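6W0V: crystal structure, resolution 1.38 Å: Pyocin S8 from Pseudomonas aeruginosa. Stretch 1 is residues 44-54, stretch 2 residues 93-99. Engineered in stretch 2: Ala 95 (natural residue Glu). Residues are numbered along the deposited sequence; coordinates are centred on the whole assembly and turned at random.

Stretch 1 (44-54) SWRDFREQFWV
Stretch 2 93-99: KYAIHHV

Ile 96 is the centre of the contact between helix 45-54 and strand 95-98 of pyocin S8, its CA-to-CB bond directed toward the helix and its side chain extended (chi1 m, -57°; chi2 t, 167°). Its CD1 lies over one face of the Phe 52 ring, 3.7 Å from the centroid and 15° off the normal, a CH-pi contact in which CD1 comes 3.6 Å from Phe 52 CD1. The same methyl is 4.0 Å from Arg 49 CG and 3.8 Å from Trp 53 NE1, while Ile 96 CG2 meets the edge of the Trp 45 ring, 3.5 Å from CZ2. A branched aliphatic side chain suits this place, reaching three aromatic rings at once. Trp 45 and Phe 52 are both chi1 t (chi2 -111° and -78°); Trp 53 is m (-72°, chi2 117°) and packs its CZ2 3.8 Å from Tyr 94 CB. Tyr 94 (chi1 m, -79°) starts toward the helix, but its end leads away. Phe 52, Trp 53 and Tyr 94 are buried, the flat Phe 52 ring offering a face to the methyl.

The helix has phi/psi near -60/-45, the strand near -93/123. Their axes approach to 10.6 Å with N-to-C directions 124° apart; in register, CA of Arg 49 lies 7.6 Å from CA of Ile 96, and CA of Trp 53 10.0 Å from CA of Tyr 94. Strand alternation turns His 97 and the engineered Ala 95 away. In all, 344 Å² is buried.

Toward one end, His 98 (chi1 m, -72°; chi2 93°) brings NE2 3.4 Å from Trp 45 CZ3, its ring oblique to the indole six-membered ring (centroids 4.5 Å apart, planes at 59°). No direct hydrogen bond crosses. Instead, a water accepts from Trp 53 NE1 (2.9 Å) and donates to Tyr 94 O (2.7 Å), so Trp 53 pairs an apolar ring with a satisfied indole nitrogen.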

# COMPACT_ATOMS: atom_id res chain seq x y z
N SER A 44 -2.09 -17.97 -8.02
CA SER A 44 -2.12 -16.81 -8.92
C SER A 44 -1.11 -15.80 -8.42
O SER A 44 -0.63 -15.93 -7.28
CB SER A 44 -3.47 -16.18 -8.97
OG SER A 44 -3.75 -15.59 -7.71
N TRP A 45 -0.86 -14.81 -9.24
CA TRP A 45 -0.01 -13.69 -8.82
C TRP A 45 -0.66 -13.02 -7.61
O TRP A 45 0.03 -12.74 -6.63
CB TRP A 45 0.20 -12.69 -9.95
CG TRP A 45 1.05 -11.59 -9.42
CD1 TRP A 45 0.70 -10.30 -9.18
CD2 TRP A 45 2.38 -11.76 -8.93
NE1 TRP A 45 1.75 -9.63 -8.62
CE2 TRP A 45 2.80 -10.50 -8.47
CE3 TRP A 45 3.28 -12.83 -8.89
CZ2 TRP A 45 4.07 -10.29 -7.94
CZ3 TRP A 45 4.53 -12.62 -8.37
CH2 TRP A 45 4.92 -11.36 -7.90
N ARG A 46 -1.96 -12.80 -7.69
CA ARG A 46 -2.70 -12.20 -6.55
C ARG A 46 -2.40 -12.99 -5.29
O ARG A 46 -2.08 -12.40 -4.27
CB ARG A 46 -4.19 -12.22 -6.82
CG ARG A 46 -4.97 -11.83 -5.59
CD ARG A 46 -6.43 -11.88 -5.89
NE ARG A 46 -7.12 -11.44 -4.71
CZ ARG A 46 -8.42 -11.19 -4.66
NH1 ARG A 46 -9.17 -11.36 -5.73
NH2 ARG A 46 -8.95 -10.77 -3.53
N ASP A 47 -2.49 -14.31 -5.35
CA ASP A 47 -2.30 -15.15 -4.16
C ASP A 47 -0.89 -14.91 -3.62
O ASP A 47 -0.69 -14.65 -2.43
CB ASP A 47 -2.51 -16.60 -4.53
CG ASP A 47 -2.33 -17.56 -3.39
OD1 ASP A 47 -2.42 -17.12 -2.24
OD2 ASP A 47 -2.13 -18.72 -3.67
N PHE A 48 0.09 -14.90 -4.50
CA PHE A 48 1.48 -14.68 -4.09
C PHE A 48 1.60 -13.28 -3.50
O PHE A 48 2.21 -13.12 -2.45
CB PHE A 48 2.40 -14.80 -5.29
CG PHE A 48 3.83 -14.51 -4.94
CD1 PHE A 48 4.67 -15.51 -4.48
CD2 PHE A 48 4.33 -13.23 -5.05
CE1 PHE A 48 5.98 -15.24 -4.14
CE2 PHE A 48 5.65 -12.96 -4.71
CZ PHE A 48 6.47 -13.97 -4.27
N ARG A 49 1.07 -12.30 -4.21
CA ARG A 49 1.18 -10.90 -3.76
C ARG A 49 0.55 -10.80 -2.37
O ARG A 49 1.11 -10.13 -1.50
CB ARG A 49 0.50 -9.97 -4.75
CG ARG A 49 0.51 -8.52 -4.29
CD ARG A 49 -0.78 -8.19 -3.60
NE ARG A 49 -1.83 -8.14 -4.59
CZ ARG A 49 -3.12 -8.10 -4.28
NH1 ARG A 49 -4.03 -8.04 -5.23
NH2 ARG A 49 -3.48 -8.11 -3.01
N GLU A 50 -0.61 -11.42 -2.19
CA GLU A 50 -1.29 -11.36 -0.88
C GLU A 50 -0.41 -12.00 0.18
O GLU A 50 -0.19 -11.43 1.23
CB GLU A 50 -2.63 -12.06 -0.93
CG GLU A 50 -3.64 -11.28 -1.69
CD GLU A 50 -5.01 -11.91 -1.67
OE1 GLU A 50 -5.15 -12.98 -1.04
OE2 GLU A 50 -5.92 -11.34 -2.28
N GLN A 51 0.08 -13.20 -0.07
CA GLN A 51 0.84 -13.91 0.96
C GLN A 51 2.12 -13.12 1.22
O GLN A 51 2.59 -13.11 2.35
CB GLN A 51 1.11 -15.33 0.51
CG GLN A 51 -0.17 -16.13 0.42
CD GLN A 51 0.12 -17.60 0.32
OE1 GLN A 51 1.05 -18.09 0.95
NE2 GLN A 51 -0.65 -18.28 -0.51
N PHE A 52 2.65 -12.50 0.19
CA PHE A 52 3.85 -11.65 0.28
C PHE A 52 3.59 -10.55 1.30
O PHE A 52 4.31 -10.41 2.30
CB PHE A 52 4.15 -11.12 -1.12
CG PHE A 52 5.31 -10.19 -1.19
CD1 PHE A 52 5.20 -8.87 -0.79
CD2 PHE A 52 6.52 -10.64 -1.68
CE1 PHE A 52 6.28 -8.02 -0.89
CE2 PHE A 52 7.60 -9.79 -1.78
CZ PHE A 52 7.48 -8.48 -1.38
N TRP A 53 2.54 -9.80 1.06
CA TRP A 53 2.27 -8.63 1.93
C TRP A 53 1.81 -9.10 3.30
O TRP A 53 2.15 -8.44 4.26
CB TRP A 53 1.28 -7.70 1.28
CG TRP A 53 1.92 -6.99 0.14
CD1 TRP A 53 1.57 -7.07 -1.17
CD2 TRP A 53 3.09 -6.17 0.20
NE1 TRP A 53 2.41 -6.31 -1.93
CE2 TRP A 53 3.36 -5.74 -1.12
CE3 TRP A 53 3.91 -5.70 1.22
CZ2 TRP A 53 4.40 -4.87 -1.43
CZ3 TRP A 53 4.95 -4.86 0.92
CH2 TRP A 53 5.20 -4.45 -0.39
N VAL A 54 1.09 -10.21 3.37
CA VAL A 54 0.71 -10.79 4.68
C VAL A 54 1.99 -11.12 5.43
O VAL A 54 2.08 -10.84 6.61
CB VAL A 54 -0.19 -12.02 4.52
CG1 VAL A 54 -0.27 -12.84 5.79
CG2 VAL A 54 -1.56 -11.61 4.04
N LYS A 93 0.47 1.77 -5.32
CA LYS A 93 0.88 0.69 -4.39
C LYS A 93 2.33 0.35 -4.66
O LYS A 93 2.77 0.46 -5.83
CB LYS A 93 0.12 -0.61 -4.63
CG LYS A 93 -1.37 -0.48 -4.79
CD LYS A 93 -1.98 0.16 -3.58
CE LYS A 93 -3.48 0.02 -3.59
NZ LYS A 93 -4.06 0.60 -4.82
N TYR A 94 3.03 -0.12 -3.65
CA TYR A 94 4.32 -0.79 -3.86
C TYR A 94 4.10 -1.92 -4.85
O TYR A 94 3.16 -2.70 -4.69
CB TYR A 94 4.89 -1.28 -2.54
CG TYR A 94 5.51 -0.15 -1.79
CD1 TYR A 94 6.72 0.38 -2.21
CD2 TYR A 94 4.85 0.45 -0.74
CE1 TYR A 94 7.30 1.44 -1.54
CE2 TYR A 94 5.42 1.51 -0.06
CZ TYR A 94 6.64 2.01 -0.47
OH TYR A 94 7.21 3.05 0.18
N ALA A 95 4.90 -1.90 -5.90
CA ALA A 95 4.82 -2.87 -6.99
C ALA A 95 5.84 -3.96 -6.70
O ALA A 95 6.93 -3.66 -6.25
CB ALA A 95 5.07 -2.19 -8.30
N ILE A 96 5.43 -5.20 -6.89
CA ILE A 96 6.40 -6.32 -6.94
C ILE A 96 6.75 -6.49 -8.40
O ILE A 96 5.87 -6.87 -9.17
CB ILE A 96 5.80 -7.58 -6.31
CG1 ILE A 96 5.35 -7.32 -4.87
CG2 ILE A 96 6.80 -8.71 -6.41
CD1 ILE A 96 4.49 -8.42 -4.31
N HIS A 97 7.97 -6.12 -8.76
CA HIS A 97 8.45 -6.07 -10.16
C HIS A 97 9.17 -7.37 -10.46
O HIS A 97 9.98 -7.81 -9.64
CB HIS A 97 9.36 -4.87 -10.37
CG HIS A 97 9.97 -4.86 -11.72
ND1 HIS A 97 9.20 -4.73 -12.86
CD2 HIS A 97 11.25 -4.96 -12.12
CE1 HIS A 97 9.99 -4.74 -13.91
NE2 HIS A 97 11.25 -4.89 -13.48
N HIS A 98 8.87 -7.95 -11.62
CA HIS A 98 9.63 -9.09 -12.17
C HIS A 98 10.82 -8.53 -12.94
O HIS A 98 10.60 -7.89 -13.97
CB HIS A 98 8.71 -9.92 -13.04
CG HIS A 98 7.75 -10.67 -12.20
ND1 HIS A 98 6.50 -10.17 -11.91
CD2 HIS A 98 7.86 -11.84 -11.55
CE1 HIS A 98 5.87 -11.04 -11.15
NE2 HIS A 98 6.68 -12.08 -10.93
N VAL A 99 12.02 -8.73 -12.39
CA VAL A 99 13.27 -8.13 -12.93
C VAL A 99 13.45 -8.63 -14.36
O VAL A 99 13.62 -7.80 -15.27
CB VAL A 99 14.49 -8.47 -12.06
CG1 VAL A 99 15.79 -8.00 -12.70
CG2 VAL A 99 14.34 -7.89 -10.67
O HOH W 1 2.32 -5.27 -4.64